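Local coordinates for Lin1840 protein (Listeria innocua serovar 6a, PDB 4ZOC) that probably hydrolyses terminal, non-reducing beta-D-glucosyl residues, acting as a family 3 beta-glucosidase in the metabolism of beta-1,2-glucan, at residues A[26-30]-A[57-63]; A[123-127]-A[183-187]; A[698-703]-A[714-720]. The protein carries 2 engineered substitutions. Residue numbers count along the deposited sequence, not the author numbering.

Interaction 1: residues A[26-30]-A[57-63]; sequences SPFLF and AGSVLGS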
loop_
_atom_site.group_PDB
_atom_site.type_symbol
_atom_site.label_atom_id
_atom_site.label_comp_id
_atom_site.label_asym_id
_atom_site.label_seq_id
_atom_site.Cartn_x
_atom_site.Cartn_y
_atom_site.Cartn_z
ATOM N N SER A 26 13.196 11.388 -31.413
ATOM C CA SER A 26 14.519 11.781 -30.950
ATOM C C SER A 26 15.228 12.542 -32.084
ATOM O O SER A 26 14.895 12.307 -33.265
ATOM C CB SER A 26 15.311 10.546 -30.620
ATOM O OG SER A 26 14.814 9.959 -29.423
ATOM N N PRO A 27 16.198 13.413 -31.764
ATOM C CA PRO A 27 16.707 14.307 -32.818
ATOM C C PRO A 27 17.427 13.601 -33.983
ATOM O O PRO A 27 17.439 14.092 -35.154
ATOM C CB PRO A 27 17.684 15.203 -32.086
ATOM C CG PRO A 27 18.064 14.431 -30.813
ATOM C CD PRO A 27 16.745 13.768 -30.451
ATOM N N PHE A 28 18.073 12.495 -33.662
ATOM C CA PHE A 28 18.924 11.816 -34.674
ATOM C C PHE A 28 18.113 11.001 -35.677
ATOM O O PHE A 28 18.674 10.389 -36.592
ATOM C CB PHE A 28 19.996 10.929 -33.992
ATOM C CG PHE A 28 19.473 10.047 -32.931
ATOM C CD1 PHE A 28 18.940 8.833 -33.266
ATOM C CD2 PHE A 28 19.565 10.411 -31.580
ATOM C CE1 PHE A 28 18.450 7.996 -32.265
ATOM C CE2 PHE A 28 19.049 9.572 -30.584
ATOM C CZ PHE A 28 18.514 8.383 -30.944
ATOM N N LEU A 29 16.793 11.014 -35.526
ATOM C CA LEU A 29 15.863 10.516 -36.564
ATOM C C LEU A 29 15.546 11.564 -37.649
ATOM O O LEU A 29 14.875 11.271 -38.611
ATOM C CB LEU A 29 14.577 9.951 -35.972
ATOM C CG LEU A 29 14.879 8.846 -34.971
ATOM C CD1 LEU A 29 13.720 8.452 -34.103
ATOM C CD2 LEU A 29 15.400 7.618 -35.704
ATOM N N PHE A 30 16.094 12.749 -37.529
ATOM C CA PHE A 30 15.829 13.788 -38.474
ATOM C C PHE A 30 17.092 14.052 -39.277
ATOM O O PHE A 30 18.189 14.070 -38.755
ATOM C CB PHE A 30 15.387 15.085 -37.777
ATOM C CG PHE A 30 14.072 15.009 -37.098
ATOM C CD1 PHE A 30 13.993 14.573 -35.809
ATOM C CD2 PHE A 30 12.911 15.415 -37.726
ATOM C CE1 PHE A 30 12.743 14.542 -35.151
ATOM C CE2 PHE A 30 11.673 15.365 -37.083
ATOM C CZ PHE A 30 11.605 14.941 -35.783
ATOM N N ALA A 57 6.810 15.108 -39.034
ATOM C CA ALA A 57 6.687 14.942 -37.576
ATOM C C ALA A 57 6.480 16.220 -36.843
ATOM O O ALA A 57 6.947 17.284 -37.245
ATOM C CB ALA A 57 7.926 14.216 -37.052
ATOM N N GLY A 58 5.719 16.165 -35.729
ATOM C CA GLY A 58 5.337 17.402 -35.040
ATOM C C GLY A 58 6.408 17.923 -34.135
ATOM O O GLY A 58 6.547 19.150 -33.927
ATOM N N SER A 59 7.206 17.020 -33.588
ATOM C CA SER A 59 8.101 17.473 -32.521
ATOM C C SER A 59 9.359 16.621 -32.387
ATOM O O SER A 59 9.348 15.466 -32.698
ATOM C CB SER A 59 7.235 17.474 -31.187
ATOM O OG SER A 59 8.028 17.818 -30.049
ATOM N N VAL A 60 10.420 17.234 -31.848
ATOM C CA VAL A 60 11.616 16.631 -31.394
ATOM C C VAL A 60 11.674 16.582 -29.893
ATOM O O VAL A 60 11.338 17.565 -29.253
ATOM C CB VAL A 60 12.799 17.508 -31.847
ATOM C CG1 VAL A 60 14.116 16.920 -31.377
ATOM C CG2 VAL A 60 12.803 17.573 -33.358
ATOM N N LEU A 61 12.112 15.454 -29.308
ATOM C CA LEU A 61 12.503 15.558 -27.883
ATOM C C LEU A 61 13.940 15.172 -27.645
ATOM O O LEU A 61 14.493 14.256 -28.295
ATOM C CB LEU A 61 11.596 14.795 -26.943
ATOM C CG LEU A 61 11.982 13.333 -26.716
ATOM C CD1 LEU A 61 11.148 12.792 -25.583
ATOM C CD2 LEU A 61 11.644 12.673 -28.015
ATOM N N GLY A 62 14.576 15.941 -26.768
ATOM C CA GLY A 62 15.908 15.685 -26.393
ATOM C C GLY A 62 16.990 16.060 -27.433
ATOM O O GLY A 62 17.994 15.366 -27.546
ATOM N N SER A 63 16.769 17.160 -28.136
ATOM C CA SER A 63 17.877 17.816 -28.872
ATOM C C SER A 63 19.147 17.917 -27.973
ATOM O O SER A 63 19.039 18.083 -26.774
ATOM C CB SER A 63 17.479 19.186 -29.384
ATOM O OG SER A 63 18.579 19.854 -29.964
HETATM O O HOH W 1 15.330 11.599 -27.507
#
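Apolar contacts carry most of this buried junction. The F30 ring reaches both the strand and A57, shortly before it: CE1 of F30 lies 3.5 Å from CG2 of V60, and CE2 of F30 is 3.9 Å from CB of A57, while the carbonyl O of S59 sits near the ring plane, 3.9 Å from CZ of F30. P27 packs further along, its CB 4.0 Å from CG1 of V60 and its CG 3.9 Å from CA of S63. I72 of helix 66-79 touches both P27 and F30.

Segment 57-63 carries strand 59-61 of the parallel TIM-type barrel, and 26-30 is the loop leaving the adjacent strand 23-25, to which S59 is joined by backbone hydrogen bonds. The loop stays beside strand 59-61, with CA of S26 5.3 Å from CA of L61, but packs by side chains and one bridging water. A short 3-10 turn, with L29 N to S26 O at 3.2 Å and F30 N to P27 O at 3.0 Å, brings F30 round to face the strand.

That water, 2.6 Å from OG of S26, donates to O of L61 at 2.9 Å. The pyrrolidine ring lies against carbonyl oxygens, with CD of P27 3.2 Å from O of L61 and CG of P27 3.4 Å from O of G62. G62 has a positive phi of 75°, which favours glycine.

Interaction 2: residues A[123-127]-A[183-187]; sequences ALEAT and LEQMA
E184, M186 and T127 have the most surface covered (70, 65 and 63 Å²) in this contact between the alpha-helical turn 123-127 and the irregular segment 183-187. CA of A123 lies 5.3 Å from CA of Q185, and CA of L124 4.8 Å from CA of E184. T127 (chi1 p) turns OG1 back to donate to O of A123 at 2.7 Å, alongside the helical bond from its N to the same oxygen (2.9 Å); OG1 also bonds R354. Its CB is 3.3 Å from O of L183 and its CG2 3.5 Å from O of Q185. In the N-terminal TIM-type barrel, this joins helix 112-128 to the loop entering strand 187-193. The loop runs from turn-like phi/psi at L183 and E184 (-85/8° and -101/-8°) to extended values at Q185 and M186 (-96/162° and -143/165°). M186, chi p, t, m, points toward the helix: SD is 3.8 Å from both CA of A123 and CB of A126, and CG 3.9 Å from CB of A123. E184 (chi1 m, chi2 t) is exposed, OE1 3.6 Å from CD1 of L124. Its carbonyl O packs against the helix backbone, 3.2 Å from C of A123, without hydrogen-bonding to N of L124 (3.4 Å).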
loop_
_atom_site.group_PDB
_atom_site.type_symbol
_atom_site.label_atom_id
_atom_site.label_comp_id
_atom_site.label_asym_id
_atom_site.label_seq_id
_atom_site.Cartn_x
_atom_site.Cartn_y
_atom_site.Cartn_z
ATOM N N ALA A 123 15.127 27.802 -17.509
ATOM C CA ALA A 123 14.574 28.283 -18.790
ATOM C C ALA A 123 15.532 29.211 -19.530
ATOM O O ALA A 123 15.643 29.107 -20.728
ATOM C CB ALA A 123 13.242 28.970 -18.609
ATOM N N LEU A 124 16.239 30.064 -18.798
ATOM C CA LEU A 124 17.252 30.939 -19.424
ATOM C C LEU A 124 18.265 30.088 -20.196
ATOM O O LEU A 124 18.608 30.360 -21.347
ATOM C CB LEU A 124 17.942 31.756 -18.270
ATOM C CG LEU A 124 19.210 32.510 -18.715
ATOM C CD1 LEU A 124 18.815 33.746 -19.499
ATOM C CD2 LEU A 124 20.071 32.820 -17.533
ATOM N N GLU A 125 18.743 29.044 -19.538
ATOM C CA GLU A 125 19.727 28.147 -20.135
ATOM C C GLU A 125 19.200 27.215 -21.213
ATOM O O GLU A 125 19.826 27.068 -22.266
ATOM C CB GLU A 125 20.413 27.330 -19.008
ATOM C CG GLU A 125 21.234 28.213 -18.051
ATOM C CD GLU A 125 22.062 27.408 -17.103
ATOM O OE1 GLU A 125 21.748 26.204 -16.900
ATOM O OE2 GLU A 125 23.050 27.973 -16.543
ATOM N N ALA A 126 18.013 26.635 -20.963
ATOM C CA ALA A 126 17.426 25.664 -21.844
ATOM C C ALA A 126 17.036 26.374 -23.141
ATOM O O ALA A 126 17.280 25.817 -24.227
ATOM C CB ALA A 126 16.196 25.024 -21.222
ATOM N N THR A 127 16.495 27.587 -23.040
ATOM C CA THR A 127 16.170 28.334 -24.289
ATOM C C THR A 127 17.410 28.700 -25.047
ATOM O O THR A 127 17.377 28.764 -26.271
ATOM C CB THR A 127 15.287 29.558 -23.994
ATOM O OG1 THR A 127 15.940 30.459 -23.069
ATOM C CG2 THR A 127 13.925 29.117 -23.427
ATOM N N LEU A 183 11.536 35.164 -25.050
ATOM C CA LEU A 183 12.211 33.984 -25.562
ATOM C C LEU A 183 13.276 33.390 -24.662
ATOM O O LEU A 183 13.934 32.393 -25.056
ATOM C CB LEU A 183 12.818 34.297 -26.947
ATOM C CG LEU A 183 11.866 34.924 -27.996
ATOM C CD1 LEU A 183 12.496 34.947 -29.373
ATOM C CD2 LEU A 183 10.480 34.261 -28.034
ATOM N N GLU A 184 13.371 33.907 -23.443
ATOM C CA GLU A 184 14.200 33.275 -22.374
ATOM C C GLU A 184 13.358 32.468 -21.366
ATOM O O GLU A 184 13.904 31.781 -20.504
ATOM C CB GLU A 184 14.968 34.317 -21.550
ATOM C CG GLU A 184 16.046 35.031 -22.366
ATOM C CD GLU A 184 16.737 36.157 -21.594
ATOM O OE1 GLU A 184 16.484 36.311 -20.350
ATOM O OE2 GLU A 184 17.553 36.879 -22.235
ATOM N N GLN A 185 12.048 32.586 -21.494
ATOM C CA GLN A 185 11.063 31.689 -20.843
ATOM C C GLN A 185 10.649 30.598 -21.806
ATOM O O GLN A 185 10.842 30.699 -23.028
ATOM C CB GLN A 185 9.805 32.473 -20.526
ATOM C CG GLN A 185 9.966 33.771 -19.804
ATOM C CD GLN A 185 10.555 33.671 -18.474
ATOM O OE1 GLN A 185 11.083 34.655 -17.997
ATOM N NE2 GLN A 185 10.516 32.497 -17.842
ATOM N N MET A 186 10.070 29.519 -21.267
ATOM C CA MET A 186 9.708 28.367 -22.079
ATOM C C MET A 186 8.390 27.778 -21.565
ATOM O O MET A 186 7.945 28.092 -20.458
ATOM C CB MET A 186 10.810 27.320 -22.011
ATOM C CG MET A 186 10.970 26.587 -20.681
ATOM S SD MET A 186 12.498 25.655 -20.551
ATOM C CE MET A 186 12.479 24.654 -22.004
ATOM N N ALA A 187 7.770 26.922 -22.363
ATOM C CA ALA A 187 6.565 26.222 -21.931
ATOM C C ALA A 187 6.909 25.127 -20.918
ATOM O O ALA A 187 7.883 24.372 -21.064
ATOM C CB ALA A 187 5.829 25.646 -23.084
#

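Interaction 3: residues A[698-703]-A[714-720]; sequences PGLHRV and VFEVEVG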
loop_
_atom_site.group_PDB
_atom_site.type_symbol
_atom_site.label_atom_id
_atom_site.label_comp_id
_atom_site.label_asym_id
_atom_site.label_seq_id
_atom_site.Cartn_x
_atom_site.Cartn_y
_atom_site.Cartn_z
ATOM N N PRO A 698 -20.470 22.869 8.451
ATOM C CA PRO A 698 -20.322 23.533 9.734
ATOM C C PRO A 698 -19.745 22.534 10.743
ATOM O O PRO A 698 -20.039 21.287 10.651
ATOM C CB PRO A 698 -21.720 23.993 10.109
ATOM C CG PRO A 698 -22.627 23.186 9.254
ATOM C CD PRO A 698 -21.868 22.646 8.055
ATOM N N GLY A 699 -18.937 23.087 11.638
ATOM C CA GLY A 699 -18.422 22.316 12.751
ATOM C C GLY A 699 -17.089 22.868 13.229
ATOM O O GLY A 699 -16.671 23.930 12.814
ATOM N N LEU A 700 -16.463 22.091 14.125
ATOM C CA LEU A 700 -15.274 22.399 14.802
ATOM C C LEU A 700 -14.042 22.097 13.949
ATOM O O LEU A 700 -13.921 20.971 13.391
ATOM C CB LEU A 700 -15.157 21.526 16.059
ATOM C CG LEU A 700 -13.952 21.876 17.002
ATOM C CD1 LEU A 700 -13.882 23.319 17.540
ATOM C CD2 LEU A 700 -13.914 20.887 18.194
ATOM N N HIS A 701 -13.104 23.043 13.923
ATOM C CA HIS A 701 -11.780 22.846 13.282
ATOM C C HIS A 701 -10.732 23.226 14.287
ATOM O O HIS A 701 -10.991 24.079 15.162
ATOM C CB HIS A 701 -11.618 23.716 12.047
ATOM C CG HIS A 701 -12.479 23.279 10.897
ATOM N ND1 HIS A 701 -11.988 22.648 9.792
ATOM C CD2 HIS A 701 -13.826 23.353 10.722
ATOM C CE1 HIS A 701 -12.989 22.308 9.000
ATOM N NE2 HIS A 701 -14.111 22.781 9.520
ATOM N N ARG A 702 -9.574 22.610 14.208
ATOM C CA ARG A 702 -8.395 23.019 14.937
ATOM C C ARG A 702 -7.390 23.625 14.019
ATOM O O ARG A 702 -7.213 23.189 12.921
ATOM C CB ARG A 702 -7.749 21.839 15.662
ATOM C CG ARG A 702 -8.669 21.246 16.718
ATOM C CD ARG A 702 -7.927 20.191 17.482
ATOM N NE ARG A 702 -8.879 19.582 18.375
ATOM C CZ ARG A 702 -9.321 18.322 18.331
ATOM N NH1 ARG A 702 -8.904 17.445 17.420
ATOM N NH2 ARG A 702 -10.214 17.927 19.215
ATOM N N VAL A 703 -6.683 24.604 14.530
ATOM C CA VAL A 703 -5.717 25.415 13.826
ATOM C C VAL A 703 -4.414 25.243 14.594
ATOM O O VAL A 703 -4.367 25.455 15.817
ATOM C CB VAL A 703 -6.115 26.947 13.806
ATOM C CG1 VAL A 703 -5.088 27.725 12.975
ATOM C CG2 VAL A 703 -7.478 27.160 13.148
ATOM N N VAL A 714 -2.055 24.889 19.415
ATOM C CA VAL A 714 -3.340 24.502 18.844
ATOM C C VAL A 714 -4.471 25.463 19.316
ATOM O O VAL A 714 -4.554 25.800 20.505
ATOM C CB VAL A 714 -3.683 23.021 19.147
ATOM C CG1 VAL A 714 -3.831 22.796 20.636
ATOM C CG2 VAL A 714 -4.939 22.601 18.481
ATOM N N PHE A 715 -5.313 25.853 18.367
ATOM C CA PHE A 715 -6.502 26.671 18.597
ATOM C C PHE A 715 -7.725 26.028 18.002
ATOM O O PHE A 715 -7.591 25.206 17.082
ATOM C CB PHE A 715 -6.225 28.043 18.018
ATOM C CG PHE A 715 -4.901 28.599 18.447
ATOM C CD1 PHE A 715 -4.734 29.088 19.751
ATOM C CD2 PHE A 715 -3.818 28.612 17.592
ATOM C CE1 PHE A 715 -3.477 29.540 20.166
ATOM C CE2 PHE A 715 -2.588 29.037 18.010
ATOM C CZ PHE A 715 -2.408 29.531 19.282
ATOM N N GLU A 716 -8.922 26.347 18.543
ATOM C CA GLU A 716 -10.187 25.797 18.050
ATOM C C GLU A 716 -11.060 26.914 17.529
ATOM O O GLU A 716 -11.160 28.004 18.140
ATOM C CB GLU A 716 -10.967 25.025 19.148
ATOM C CG GLU A 716 -10.161 23.855 19.598
ATOM C CD GLU A 716 -10.896 22.829 20.397
ATOM O OE1 GLU A 716 -11.925 23.152 20.951
ATOM O OE2 GLU A 716 -10.386 21.686 20.463
ATOM N N VAL A 717 -11.752 26.602 16.428
ATOM C CA VAL A 717 -12.654 27.511 15.732
ATOM C C VAL A 717 -13.898 26.752 15.374
ATOM O O VAL A 717 -13.858 25.679 14.770
ATOM C CB VAL A 717 -12.066 28.080 14.441
ATOM C CG1 VAL A 717 -13.088 28.967 13.771
ATOM C CG2 VAL A 717 -10.766 28.822 14.711
ATOM N N GLU A 718 -15.028 27.292 15.773
ATOM C CA GLU A 718 -16.267 26.702 15.410
ATOM C C GLU A 718 -16.826 27.452 14.170
ATOM O O GLU A 718 -17.155 28.627 14.250
ATOM C CB GLU A 718 -17.245 26.757 16.600
ATOM C CG GLU A 718 -18.514 25.970 16.348
ATOM C CD GLU A 718 -18.355 24.450 16.459
ATOM O OE1 GLU A 718 -19.133 23.757 15.730
ATOM O OE2 GLU A 718 -17.554 23.938 17.299
ATOM N N VAL A 719 -16.979 26.723 13.070
ATOM C CA VAL A 719 -17.514 27.203 11.819
ATOM C C VAL A 719 -18.990 26.907 11.708
ATOM O O VAL A 719 -19.451 25.760 11.880
ATOM C CB VAL A 719 -16.719 26.609 10.612
ATOM C CG1 VAL A 719 -17.185 27.225 9.295
ATOM C CG2 VAL A 719 -15.266 26.958 10.727
ATOM N N GLY A 720 -19.796 27.937 11.520
ATOM C CA GLY A 720 -21.232 27.685 11.247
ATOM C C GLY A 720 -22.003 28.904 10.837
ATOM O O GLY A 720 -21.440 29.815 10.467
#
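L700 lies over its neighbours on the opposing strand, CD1 of L700 3.7 Å from CB of E716 and CB of L700 3.6 Å from OE2 of E718. The two strands form an antiparallel beta hairpin in the fibronectin type III-like region, their segment axes 4.5 Å apart and running at 153°. Three hydrogen-bonded pairs hold the register. G699 N donates to V719 O at 2.7 Å and V719 N to G699 O at 2.8 Å; H701 and V717 exchange two bonds, N of each to O of the other, both 2.9 Å; V703 N reaches F715 O at 2.8 Å and F715 N reaches V703 O at 2.7 Å. L700-E718 and R702-E716 alternate with these as non-hydrogen-bonded pairs.

Side chains accordingly divide between two faces. H701, V703, F715, V717 and V719 share one, where CG2 of V703 meets CG2 of V717 at 4.0 Å and CD2 of H701 meets CG2 of V719 at 3.9 Å. H701 also packs edge-to-face with F685 and touches D648, a magnesium ligand. L700, R702, E716 and E718 occupy the other; at its L700-E718 end the second subunit comes in, where E718 makes a salt bridge with R284 of that subunit, which also packs on L700. R702 has its main polar partner in Q647. Across the hairpin, NE of R702 makes a weak salt-bridging hydrogen bond to OE2 of E716, at 3.3 Å.

Interactions 1 and 2 belong to the same TIM-type barrel domain, follow one another along the chain and have centres 18 Å apart, with nearest atoms about 8 Å apart, so they do not touch. In interaction 1 the side chain of S26 is about 7 Å from a bound beta-D-glucopyranose and touches W271, one of the residues of the glucose pocket. Interaction 3 lies far off in the fibronectin type III-like region, its centre 55 Å from that of interaction 1 and 45 Å from that of interaction 2. A magnesium ion lies about 4 Å from the side chain of H701, with D648 and T650 at the metal site.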